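Local coordinates for protein phosphodiesterase (Trypanosoma brucei brucei, PDB 5H2Q) that belongs to the HD-type phosphodiesterase superfamily, an all-helical fold whose domain here holds a zinc ion, a magnesium ion and the ligand LLI, at residues A[211-215]-A[308-314]; A[110-114]-A[221-225]; A[100-104]-A[237-241]; A[116-120]-A[187-191]; A[139-143]-A[271-277]. Residue numbers count along the deposited sequence, not the author numbering.

Contact 1: residues A[211-215]-A[308-314]; sequences LEKYL and KIVDACL
Leucine, isoleucine and tyrosine side chains form the middle of this helix pair. L211 (chi1 t, chi2 p) points its CB toward the other helix and brings CD1 to 3.6 Å from I309 CG2. One turn on, Y214 (chi1 t) lays its ring obliquely beside the same methyl, with Y214 CE2 4.0 Å from I309 CG2. L215 (chi1 m, chi2 t) sets CD2 3.8 Å from A312 CB and 3.4 Å from K308 O; the nearest CA pair is L215 with A312, at 6.8 Å. The short axes of 211-215 and 308-312 run almost parallel, at 7° and 10.7 Å. The helix ends at C313 (phi -165°), where C313 N and L314 N both bond I309 O, at 3.2 and 3.0 Å. Here Y214 OH lies 3.6 Å from C313 CB and 3.8 Å from L314 CG. At the solvent edge the extended K308 passes L215, its CD 3.8 Å from L215 CD1, and ends in a salt bridge, K308 NZ to E212 OE1 at 3.3 Å, weak as a hydrogen bond. The contact joins helix 207-217 to the C-terminal end of helix 290-312, and helix 227-242 packs against both through V236, which touches Y214 and I309.

Contact 2: residues A[110-114]-A[221-225]; sequences YEKLT and SYNVD
Two loops meet here near the protein surface: 110-114, a 3-10 turn at 110-112 that opens into extended backbone at L113 and T114, and 221-225, which has no regular secondary structure. Their closest CA atoms are those of K112 and V224, 6.0 Å apart. From S221 the second loop runs in polyproline-like geometry through Y222 (phi/psi -53/128°), whose CB points toward the turn with chi1 t. Its hydroxyl donates a short hydrogen bond, Y222 OH to K112 O at 2.6 Å, the carbonyl lying near the plane of the ring at its edge. Y222 CE2 also packs 3.7 Å from K112 CB, K112 having chi1 and chi2 both m. N223 makes a weak bond within its own loop, D225 N to N223 OD1 at 3.3 Å. V224 then turns back, placing CG1 3.3 Å from K112 O and 3.9 Å from E111 O. T114 takes the N-cap position of helix 115-127, so this turn leads directly into that helix. Y222 OH also pairs with T233 OG1 of helix 227-242. One phenol bond to a main-chain carbonyl, flanked by aliphatic carbon, therefore holds the loops together without any pairing of charges.

Contact 3: residues A[100-104]-A[237-241]; sequences IYTFL and LMKAG
Both segments are regular helix, with internal bonds from L104 N to I100 O and from G241 N to L237 O, each 2.9 Å long. Their axes approach to 9.9 Å and cross at a signed angle of 127°, so the helices run obliquely antiparallel. The CA atoms of I100 and G241 form the closest pair, at 5.5 Å. This tight approach depends on the glycine: an ideal CB on G241 would clash with I100 CG1, which lies 4.0 Å from G241 CA. I100 (chi1 m, chi2 t) lies across the opposing backbone, its CG1 3.6 Å from L237 O and its CD1 3.7 Å from M238 CE. M238 reaches this position with chi1 t and chi2 and chi3 both p, curling back although its CB points away. F103 (chi1 m) points its CB toward 237-241; its CE2 sits 3.6 Å from A240 CB and 3.8 Å from G241 N, the latter near the ring plane at its edge. F103 CB meets L237 CD2 at 3.9 Å, and L104 CD2 meets L237 CD1 at 3.7 Å. L121 of helix 115-127 touches I100, L237 and M238, so three helices meet at this point. With no hydrogen bond between the segments, the contact rests on apolar fit and on the absence of a side chain at G241, immediately before the zinc ligand D242.

Contact 4: residues A[116-120]-A[187-191]; sequences LECFV and ERTLA
Apolar packing dominates this crossing of helices 115-127 and 185-200, whose short axes pass 10.6 Å apart at a signed angle of -41°. L116 (chi1 t, chi2 p) points toward the partner helix, its CD2 lying 4.0 Å from L190 CD2. One turn later V120 (chi1 t) sets CG2 3.7 Å from A191 CB and a looser 4.5 Å from L190 CD2. The small A191 side chain permits the nearest backbone approach, 5.9 Å between the CA atoms of V120 and A191, and brings V120 CG1 to 3.7 Å from A191 O. Acidic residues add mixed contacts: L116 CD2 lies 3.8 Å from the aliphatic E187 CG, while the carboxylate oxygen E117 OE2 is 3.9 Å from L190 CD1. The E117 carboxylate finds its polar partners beyond the pair, in a salt bridge with R230 of helix 227-242 and a hydrogen bond from T114 N. No hydrogen bond or salt bridge links the two segments, so leucine, valine and alanine surfaces supply the cohesion, while the charge of E117 ties its helix to a third.

Contact 5: residues A[139-143]-A[271-277]; sequences FYLKT and EKERGVE
K142 carries the polar part of this contact. Its CB points toward 271-277, and with chi1 m, chi2 t, chi3 m and chi4 t its amine reaches two acceptors: K142 NZ to E271 OE2 at 2.7 Å, a salt bridge, and K142 NZ to the backbone carbonyl E277 O at 2.8 Å. E271 OE2 is also bonded by Q267, one turn back on helix 250-274. T143 OG1 bonds F139 O at 2.7 Å. F139 (chi1 t) brings CD2 3.7 Å from E271 CG and CZ 3.6 Å from R274 NE, the ring presenting its edge to one face of the guanidinium. T143 CG2 rests 3.9 Å from R274 CD and 4.3 Å from V276 CG1, and V276 CG1 is 3.8 Å from K142 O. Nearest CA pairs are K142 with V276, 6.7 Å, and F139 with E271, 7.7 Å. The chain leaves helical geometry at G275, whose positive phi of 71° suits glycine, with V276 N to E271 O at 3.0 Å and a weak bond from G275 N to K272 O at 3.4 Å. This is a Schellman motif, bringing V276, whose CB points toward 139-143, and the E277 carbonyl up to helix 137-142.

In the fold
Contacts 1 to 4 form a connected group, whereas contact 5 lies apart, its centre 33 to 44 Å from theirs. K112 joins contacts 1 and 2, its CE 3.7 Å from C313 SG. Contact 2 meets contact 3 through a probable hydrogen bond, Y110 N to L104 O at 3.0 Å, and through L113 CD1, 3.9 Å from L237 CD1. C118 SG ties contact 4 to contact 3, 3.9 Å from L104 CD2. Contact 3 is the most central and the nearest to the metals, the M238 side chain lying about 7 Å from zinc and about 9 Å from magnesium. The bound LLI is about 12 Å from the L211 side chain and about 11 Å from that of K142.

Contact 1: residues A[211-215]-A[308-314]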
# COMPACT_ATOMS: atom_id res chain seq x y z
N LEU A 211 10.81 8.37 8.11
CA LEU A 211 10.80 9.70 7.50
C LEU A 211 12.08 10.48 7.83
O LEU A 211 12.73 10.98 6.91
CB LEU A 211 9.54 10.53 7.85
CG LEU A 211 9.52 12.00 7.33
CD1 LEU A 211 9.63 12.06 5.79
CD2 LEU A 211 8.31 12.76 7.80
N GLU A 212 12.44 10.59 9.11
CA GLU A 212 13.63 11.36 9.48
C GLU A 212 14.93 10.66 9.05
O GLU A 212 15.87 11.36 8.64
CB GLU A 212 13.61 11.77 10.96
CG GLU A 212 12.47 12.73 11.32
CD GLU A 212 12.31 14.05 10.58
OE1 GLU A 212 11.15 14.51 10.44
OE2 GLU A 212 13.32 14.64 10.15
N LYS A 213 14.96 9.30 9.03
CA LYS A 213 16.13 8.54 8.55
C LYS A 213 16.39 8.83 7.06
O LYS A 213 17.55 8.96 6.65
CB LYS A 213 15.99 7.03 8.81
CG LYS A 213 17.30 6.27 8.62
CD LYS A 213 17.17 4.76 8.77
CE LYS A 213 18.46 4.10 8.32
NZ LYS A 213 18.40 2.62 8.41
N TYR A 214 15.32 8.97 6.27
CA TYR A 214 15.42 9.27 4.85
C TYR A 214 15.92 10.70 4.66
O TYR A 214 16.87 10.91 3.91
CB TYR A 214 14.05 9.08 4.16
CG TYR A 214 13.97 9.57 2.74
CD1 TYR A 214 14.54 8.85 1.69
CD2 TYR A 214 13.24 10.72 2.42
CE1 TYR A 214 14.45 9.30 0.37
CE2 TYR A 214 13.17 11.19 1.11
CZ TYR A 214 13.75 10.46 0.08
OH TYR A 214 13.65 10.91 -1.21
N LEU A 215 15.29 11.67 5.36
CA LEU A 215 15.63 13.09 5.27
C LEU A 215 17.08 13.38 5.67
O LEU A 215 17.68 14.28 5.07
CB LEU A 215 14.65 13.97 6.07
CG LEU A 215 13.18 13.97 5.64
CD1 LEU A 215 12.31 14.65 6.67
CD2 LEU A 215 12.98 14.62 4.27
N LYS A 308 8.06 17.45 3.01
CA LYS A 308 9.46 17.17 3.35
C LYS A 308 10.15 16.29 2.30
O LYS A 308 11.32 16.53 1.97
CB LYS A 308 9.59 16.54 4.74
CG LYS A 308 9.31 17.51 5.91
CD LYS A 308 9.24 16.73 7.23
CE LYS A 308 9.02 17.61 8.44
NZ LYS A 308 8.90 16.80 9.69
N ILE A 309 9.46 15.23 1.81
CA ILE A 309 10.09 14.35 0.84
C ILE A 309 10.21 15.04 -0.53
O ILE A 309 11.23 14.84 -1.19
CB ILE A 309 9.47 12.91 0.76
CG1 ILE A 309 8.08 12.92 0.10
CG2 ILE A 309 9.49 12.25 2.15
CD1 ILE A 309 7.40 11.51 -0.06
N VAL A 310 9.21 15.88 -0.91
CA VAL A 310 9.19 16.67 -2.16
C VAL A 310 10.34 17.69 -2.12
O VAL A 310 11.16 17.71 -3.04
CB VAL A 310 7.82 17.33 -2.49
CG1 VAL A 310 7.94 18.33 -3.64
CG2 VAL A 310 6.75 16.28 -2.83
N ASP A 311 10.45 18.46 -1.02
CA ASP A 311 11.50 19.47 -0.85
C ASP A 311 12.91 18.89 -0.78
O ASP A 311 13.83 19.53 -1.30
CB ASP A 311 11.21 20.38 0.37
CG ASP A 311 9.94 21.21 0.28
OD1 ASP A 311 9.32 21.23 -0.81
OD2 ASP A 311 9.54 21.81 1.30
N ALA A 312 13.11 17.70 -0.17
CA ALA A 312 14.45 17.13 -0.06
C ALA A 312 14.98 16.46 -1.33
O ALA A 312 16.20 16.38 -1.51
CB ALA A 312 14.52 16.14 1.09
N CYS A 313 14.08 15.92 -2.18
CA CYS A 313 14.53 15.13 -3.33
C CYS A 313 13.47 14.89 -4.39
O CYS A 313 13.82 14.88 -5.56
CB CYS A 313 15.10 13.81 -2.82
SG CYS A 313 15.78 12.73 -4.10
N LEU A 314 12.20 14.65 -4.01
CA LEU A 314 11.15 14.24 -4.95
C LEU A 314 10.32 15.37 -5.56
O LEU A 314 9.09 15.34 -5.51
CB LEU A 314 10.24 13.18 -4.28
CG LEU A 314 10.97 11.98 -3.65
CD1 LEU A 314 9.99 10.96 -3.09
CD2 LEU A 314 11.92 11.29 -4.64

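Contact 2: residues A[110-114]-A[221-225]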
# COMPACT_ATOMS: atom_id res chain seq x y z
N TYR A 110 11.26 7.01 -10.73
CA TYR A 110 11.98 5.88 -11.34
C TYR A 110 13.49 6.22 -11.52
O TYR A 110 14.31 5.31 -11.52
CB TYR A 110 11.36 5.48 -12.70
CG TYR A 110 11.66 6.44 -13.82
CD1 TYR A 110 12.79 6.29 -14.62
CD2 TYR A 110 10.82 7.52 -14.08
CE1 TYR A 110 13.09 7.21 -15.63
CE2 TYR A 110 11.12 8.46 -15.06
CZ TYR A 110 12.25 8.29 -15.84
OH TYR A 110 12.50 9.21 -16.85
N GLU A 111 13.84 7.52 -11.69
CA GLU A 111 15.25 7.92 -11.82
C GLU A 111 16.07 7.66 -10.55
O GLU A 111 17.30 7.54 -10.63
CB GLU A 111 15.36 9.42 -12.15
CG GLU A 111 14.60 9.81 -13.41
CD GLU A 111 14.90 11.22 -13.87
OE1 GLU A 111 15.02 12.10 -12.99
OE2 GLU A 111 15.06 11.44 -15.09
N LYS A 112 15.38 7.59 -9.39
CA LYS A 112 16.03 7.39 -8.09
C LYS A 112 16.19 5.92 -7.70
O LYS A 112 16.75 5.63 -6.64
CB LYS A 112 15.22 8.10 -6.98
CG LYS A 112 14.68 9.51 -7.30
CD LYS A 112 15.78 10.53 -7.54
CE LYS A 112 15.20 11.91 -7.68
NZ LYS A 112 16.19 12.85 -8.28
N LEU A 113 15.65 4.99 -8.52
CA LEU A 113 15.68 3.56 -8.24
C LEU A 113 16.06 2.78 -9.47
O LEU A 113 15.80 3.25 -10.57
CB LEU A 113 14.26 3.09 -7.81
CG LEU A 113 13.72 3.64 -6.47
CD1 LEU A 113 12.30 3.13 -6.23
CD2 LEU A 113 14.66 3.26 -5.29
N THR A 114 16.61 1.58 -9.30
CA THR A 114 16.88 0.77 -10.47
C THR A 114 15.54 0.21 -10.96
O THR A 114 14.57 0.16 -10.20
CB THR A 114 17.82 -0.40 -10.16
OG1 THR A 114 17.17 -1.32 -9.28
CG2 THR A 114 19.19 0.05 -9.60
N SER A 221 24.09 14.87 -0.71
CA SER A 221 23.68 14.48 -2.07
C SER A 221 23.25 13.00 -2.24
O SER A 221 24.00 12.09 -1.88
CB SER A 221 24.79 14.81 -3.07
OG SER A 221 24.39 14.54 -4.40
N TYR A 222 22.02 12.79 -2.78
CA TYR A 222 21.45 11.46 -3.04
C TYR A 222 22.42 10.61 -3.86
O TYR A 222 22.95 11.10 -4.85
CB TYR A 222 20.07 11.55 -3.73
CG TYR A 222 19.39 10.21 -3.89
CD1 TYR A 222 19.04 9.45 -2.78
CD2 TYR A 222 19.12 9.69 -5.15
CE1 TYR A 222 18.41 8.22 -2.92
CE2 TYR A 222 18.50 8.45 -5.30
CZ TYR A 222 18.15 7.71 -4.18
OH TYR A 222 17.55 6.48 -4.28
N ASN A 223 22.72 9.41 -3.38
CA ASN A 223 23.65 8.50 -4.04
C ASN A 223 22.90 7.28 -4.56
O ASN A 223 22.70 6.31 -3.83
CB ASN A 223 24.81 8.11 -3.10
CG ASN A 223 25.93 7.33 -3.75
OD1 ASN A 223 26.06 7.26 -4.97
ND2 ASN A 223 26.80 6.75 -2.93
N VAL A 224 22.49 7.33 -5.84
CA VAL A 224 21.75 6.26 -6.53
C VAL A 224 22.61 5.02 -6.71
O VAL A 224 22.10 3.96 -7.08
CB VAL A 224 21.09 6.71 -7.85
CG1 VAL A 224 19.72 6.07 -8.01
CG2 VAL A 224 21.00 8.23 -7.96
N ASP A 225 23.93 5.15 -6.45
CA ASP A 225 24.92 4.08 -6.46
C ASP A 225 24.88 3.37 -5.08
O ASP A 225 25.32 2.23 -4.99
CB ASP A 225 26.32 4.67 -6.79
CG ASP A 225 27.52 3.74 -6.67
OD1 ASP A 225 27.95 3.47 -5.52
OD2 ASP A 225 28.09 3.38 -7.72

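Contact 3: residues A[100-104]-A[237-241]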
# COMPACT_ATOMS: atom_id res chain seq x y z
N ILE A 100 1.68 4.03 -6.41
CA ILE A 100 3.14 3.99 -6.46
C ILE A 100 3.59 4.05 -7.93
O ILE A 100 4.53 4.77 -8.25
CB ILE A 100 3.71 2.79 -5.68
CG1 ILE A 100 3.50 3.01 -4.15
CG2 ILE A 100 5.19 2.60 -5.98
CD1 ILE A 100 3.82 1.81 -3.36
N TYR A 101 2.89 3.33 -8.82
CA TYR A 101 3.22 3.40 -10.24
C TYR A 101 3.24 4.89 -10.70
O TYR A 101 4.18 5.31 -11.39
CB TYR A 101 2.19 2.62 -11.07
CG TYR A 101 2.60 2.55 -12.52
CD1 TYR A 101 2.29 3.60 -13.40
CD2 TYR A 101 3.29 1.46 -13.02
CE1 TYR A 101 2.70 3.56 -14.73
CE2 TYR A 101 3.72 1.41 -14.35
CZ TYR A 101 3.41 2.46 -15.20
OH TYR A 101 3.77 2.38 -16.53
N THR A 102 2.23 5.68 -10.29
CA THR A 102 2.22 7.10 -10.66
C THR A 102 3.38 7.86 -10.07
O THR A 102 3.88 8.77 -10.73
CB THR A 102 0.90 7.81 -10.37
OG1 THR A 102 0.76 7.97 -8.96
CG2 THR A 102 -0.34 7.09 -10.97
N PHE A 103 3.77 7.54 -8.81
CA PHE A 103 4.92 8.24 -8.20
C PHE A 103 6.16 7.94 -8.98
O PHE A 103 6.94 8.83 -9.24
CB PHE A 103 5.11 7.85 -6.74
CG PHE A 103 3.97 8.19 -5.80
CD1 PHE A 103 3.03 9.17 -6.15
CD2 PHE A 103 3.85 7.56 -4.57
CE1 PHE A 103 1.99 9.51 -5.27
CE2 PHE A 103 2.81 7.90 -3.70
CZ PHE A 103 1.88 8.86 -4.05
N LEU A 104 6.34 6.67 -9.39
CA LEU A 104 7.51 6.30 -10.17
C LEU A 104 7.54 6.91 -11.55
O LEU A 104 8.58 7.47 -11.91
CB LEU A 104 7.60 4.75 -10.30
CG LEU A 104 7.86 3.97 -9.02
CD1 LEU A 104 7.69 2.45 -9.24
CD2 LEU A 104 9.26 4.27 -8.48
N LEU A 237 8.65 5.46 -0.54
CA LEU A 237 7.61 5.36 -1.56
C LEU A 237 6.49 4.40 -1.15
O LEU A 237 5.33 4.65 -1.46
CB LEU A 237 8.21 4.92 -2.90
CG LEU A 237 8.85 6.01 -3.71
CD1 LEU A 237 9.42 5.42 -4.95
CD2 LEU A 237 7.83 7.11 -4.08
N MET A 238 6.83 3.28 -0.50
CA MET A 238 5.82 2.34 0.02
C MET A 238 4.96 3.10 1.05
O MET A 238 3.73 3.05 1.01
CB MET A 238 6.54 1.15 0.69
CG MET A 238 5.65 -0.04 1.04
SD MET A 238 4.55 -0.71 -0.25
CE MET A 238 5.67 -0.93 -1.62
N LYS A 239 5.62 3.81 1.97
CA LYS A 239 4.89 4.61 2.95
C LYS A 239 3.99 5.65 2.27
O LYS A 239 2.86 5.82 2.68
CB LYS A 239 5.89 5.32 3.87
CG LYS A 239 6.43 4.40 4.94
CD LYS A 239 7.37 5.16 5.91
CE LYS A 239 6.70 6.29 6.68
NZ LYS A 239 5.37 5.92 7.25
N ALA A 240 4.50 6.36 1.22
CA ALA A 240 3.75 7.35 0.47
C ALA A 240 2.51 6.76 -0.17
O ALA A 240 1.44 7.35 -0.09
CB ALA A 240 4.63 8.03 -0.58
N GLY A 241 2.62 5.57 -0.76
CA GLY A 241 1.43 4.95 -1.32
C GLY A 241 0.42 4.62 -0.24
O GLY A 241 -0.77 4.85 -0.41

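Contact 4: residues A[116-120]-A[187-191]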
# COMPACT_ATOMS: atom_id res chain seq x y z
N LEU A 116 14.82 -2.91 -11.53
CA LEU A 116 14.49 -4.04 -10.66
C LEU A 116 13.78 -3.56 -9.41
O LEU A 116 12.76 -4.15 -9.05
CB LEU A 116 15.73 -4.88 -10.29
CG LEU A 116 15.48 -6.07 -9.32
CD1 LEU A 116 14.36 -7.01 -9.83
CD2 LEU A 116 16.74 -6.81 -9.01
N GLU A 117 14.29 -2.50 -8.76
CA GLU A 117 13.65 -1.98 -7.54
C GLU A 117 12.21 -1.46 -7.80
O GLU A 117 11.34 -1.58 -6.94
CB GLU A 117 14.53 -0.92 -6.89
CG GLU A 117 15.78 -1.51 -6.25
CD GLU A 117 16.87 -0.49 -6.03
OE1 GLU A 117 16.77 0.65 -6.55
OE2 GLU A 117 17.81 -0.82 -5.27
N CYS A 118 11.97 -0.89 -8.99
CA CYS A 118 10.64 -0.43 -9.38
C CYS A 118 9.70 -1.63 -9.46
O CYS A 118 8.60 -1.59 -8.90
CB CYS A 118 10.70 0.32 -10.69
SG CYS A 118 11.51 1.94 -10.56
N PHE A 119 10.15 -2.72 -10.10
CA PHE A 119 9.37 -3.96 -10.20
C PHE A 119 9.09 -4.48 -8.78
O PHE A 119 7.94 -4.77 -8.45
CB PHE A 119 10.16 -5.01 -10.99
CG PHE A 119 9.43 -6.33 -11.09
CD1 PHE A 119 8.10 -6.37 -11.51
CD2 PHE A 119 10.07 -7.53 -10.78
CE1 PHE A 119 7.43 -7.60 -11.64
CE2 PHE A 119 9.38 -8.75 -10.88
CZ PHE A 119 8.07 -8.77 -11.31
N VAL A 120 10.14 -4.58 -7.94
CA VAL A 120 9.98 -5.05 -6.57
C VAL A 120 8.95 -4.20 -5.82
O VAL A 120 8.10 -4.76 -5.12
CB VAL A 120 11.36 -5.10 -5.83
CG1 VAL A 120 11.18 -5.34 -4.32
CG2 VAL A 120 12.27 -6.17 -6.46
N GLU A 187 20.43 -10.42 -7.24
CA GLU A 187 19.15 -9.84 -7.68
C GLU A 187 17.98 -10.45 -6.94
O GLU A 187 17.13 -9.73 -6.41
CB GLU A 187 18.99 -9.92 -9.21
CG GLU A 187 19.85 -8.87 -9.89
CD GLU A 187 19.47 -8.49 -11.31
OE1 GLU A 187 18.78 -9.28 -11.98
OE2 GLU A 187 19.90 -7.40 -11.76
N ARG A 188 17.95 -11.78 -6.86
CA ARG A 188 16.90 -12.47 -6.13
C ARG A 188 16.93 -12.08 -4.64
O ARG A 188 15.88 -11.81 -4.04
CB ARG A 188 17.06 -13.98 -6.30
CG ARG A 188 15.84 -14.73 -5.85
CD ARG A 188 15.87 -16.17 -6.26
NE ARG A 188 15.07 -16.96 -5.33
CZ ARG A 188 13.75 -17.13 -5.42
NH1 ARG A 188 13.06 -16.58 -6.42
NH2 ARG A 188 13.11 -17.86 -4.52
N THR A 189 18.15 -12.00 -4.05
CA THR A 189 18.32 -11.60 -2.65
C THR A 189 17.83 -10.18 -2.45
O THR A 189 17.11 -9.95 -1.49
CB THR A 189 19.78 -11.79 -2.17
OG1 THR A 189 20.12 -13.16 -2.33
CG2 THR A 189 19.98 -11.39 -0.73
N LEU A 190 18.18 -9.25 -3.37
CA LEU A 190 17.72 -7.86 -3.29
C LEU A 190 16.19 -7.84 -3.32
O LEU A 190 15.58 -7.10 -2.56
CB LEU A 190 18.29 -6.98 -4.44
CG LEU A 190 17.81 -5.49 -4.47
CD1 LEU A 190 18.89 -4.55 -4.99
CD2 LEU A 190 16.52 -5.32 -5.28
N ALA A 191 15.56 -8.62 -4.23
CA ALA A 191 14.10 -8.61 -4.35
C ALA A 191 13.41 -9.00 -3.04
O ALA A 191 12.57 -8.24 -2.56
CB ALA A 191 13.65 -9.49 -5.49

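Contact 5: residues A[139-143]-A[271-277]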
# COMPACT_ATOMS: atom_id res chain seq x y z
N PHE A 139 -4.57 -3.49 18.82
CA PHE A 139 -5.66 -4.43 19.14
C PHE A 139 -5.13 -5.81 19.55
O PHE A 139 -5.60 -6.38 20.55
CB PHE A 139 -6.64 -4.59 17.97
CG PHE A 139 -7.81 -5.50 18.27
CD1 PHE A 139 -7.73 -6.87 18.05
CD2 PHE A 139 -9.00 -4.98 18.79
CE1 PHE A 139 -8.81 -7.71 18.35
CE2 PHE A 139 -10.06 -5.83 19.12
CZ PHE A 139 -9.96 -7.18 18.89
N TYR A 140 -4.19 -6.36 18.77
CA TYR A 140 -3.63 -7.68 19.04
C TYR A 140 -2.88 -7.72 20.37
O TYR A 140 -2.92 -8.75 21.05
CB TYR A 140 -2.70 -8.12 17.90
CG TYR A 140 -3.47 -8.37 16.63
CD1 TYR A 140 -4.09 -9.59 16.39
CD2 TYR A 140 -3.69 -7.33 15.72
CE1 TYR A 140 -4.86 -9.81 15.25
CE2 TYR A 140 -4.44 -7.55 14.56
CZ TYR A 140 -5.03 -8.78 14.34
OH TYR A 140 -5.81 -8.97 13.23
N LEU A 141 -2.25 -6.62 20.75
CA LEU A 141 -1.52 -6.56 22.02
C LEU A 141 -2.42 -6.34 23.23
O LEU A 141 -2.19 -6.95 24.27
CB LEU A 141 -0.40 -5.52 21.97
CG LEU A 141 0.61 -5.74 20.84
CD1 LEU A 141 1.46 -4.51 20.64
CD2 LEU A 141 1.47 -7.01 21.06
N LYS A 142 -3.43 -5.47 23.10
CA LYS A 142 -4.37 -5.15 24.19
C LYS A 142 -5.23 -6.35 24.56
O LYS A 142 -5.60 -6.49 25.72
CB LYS A 142 -5.28 -3.98 23.80
CG LYS A 142 -4.58 -2.64 23.71
CD LYS A 142 -5.56 -1.50 23.46
CE LYS A 142 -6.27 -1.58 22.13
NZ LYS A 142 -7.07 -0.35 21.87
N THR A 143 -5.59 -7.19 23.56
CA THR A 143 -6.46 -8.37 23.72
C THR A 143 -5.67 -9.66 23.96
O THR A 143 -6.27 -10.71 24.21
CB THR A 143 -7.38 -8.56 22.50
OG1 THR A 143 -6.58 -8.80 21.34
CG2 THR A 143 -8.32 -7.41 22.27
N GLU A 271 -13.55 -3.67 20.56
CA GLU A 271 -12.82 -3.33 21.79
C GLU A 271 -13.84 -3.11 22.91
O GLU A 271 -13.62 -3.59 24.02
CB GLU A 271 -11.97 -2.10 21.58
CG GLU A 271 -10.78 -2.38 20.67
CD GLU A 271 -9.99 -1.16 20.25
OE1 GLU A 271 -10.58 -0.07 20.08
OE2 GLU A 271 -8.78 -1.33 20.00
N LYS A 272 -14.95 -2.38 22.61
CA LYS A 272 -16.02 -2.18 23.61
C LYS A 272 -16.58 -3.53 24.09
O LYS A 272 -16.74 -3.73 25.29
CB LYS A 272 -17.16 -1.35 23.00
CG LYS A 272 -16.87 0.14 22.94
CD LYS A 272 -17.95 0.86 22.17
CE LYS A 272 -17.61 2.32 22.11
NZ LYS A 272 -18.64 3.07 21.36
N GLU A 273 -16.81 -4.48 23.16
CA GLU A 273 -17.33 -5.83 23.48
C GLU A 273 -16.33 -6.65 24.33
O GLU A 273 -16.74 -7.51 25.10
CB GLU A 273 -17.71 -6.62 22.20
CG GLU A 273 -18.74 -6.00 21.28
CD GLU A 273 -20.09 -5.61 21.86
OE1 GLU A 273 -20.75 -6.49 22.46
OE2 GLU A 273 -20.50 -4.45 21.67
N ARG A 274 -15.02 -6.39 24.17
CA ARG A 274 -13.96 -7.13 24.85
C ARG A 274 -13.48 -6.47 26.15
O ARG A 274 -12.64 -7.04 26.86
CB ARG A 274 -12.79 -7.40 23.90
CG ARG A 274 -13.11 -8.41 22.81
CD ARG A 274 -12.04 -8.42 21.75
NE ARG A 274 -12.42 -9.22 20.59
CZ ARG A 274 -11.86 -10.38 20.27
NH1 ARG A 274 -10.88 -10.89 21.01
NH2 ARG A 274 -12.27 -11.04 19.19
N GLY A 275 -14.02 -5.30 26.46
CA GLY A 275 -13.67 -4.54 27.64
C GLY A 275 -12.29 -3.93 27.61
O GLY A 275 -11.69 -3.73 28.67
N VAL A 276 -11.74 -3.63 26.40
CA VAL A 276 -10.41 -3.01 26.29
C VAL A 276 -10.54 -1.53 25.92
O VAL A 276 -11.60 -1.09 25.48
CB VAL A 276 -9.37 -3.76 25.39
CG1 VAL A 276 -9.16 -5.20 25.84
CG2 VAL A 276 -9.75 -3.71 23.92
N GLU A 277 -9.46 -0.75 26.15
CA GLU A 277 -9.39 0.69 25.87
C GLU A 277 -9.73 0.96 24.39
O GLU A 277 -9.25 0.23 23.51
CB GLU A 277 -7.97 1.20 26.19
CG GLU A 277 -7.78 2.69 26.04
CD GLU A 277 -6.43 3.17 26.54
OE1 GLU A 277 -6.35 3.59 27.72
OE2 GLU A 277 -5.45 3.09 25.77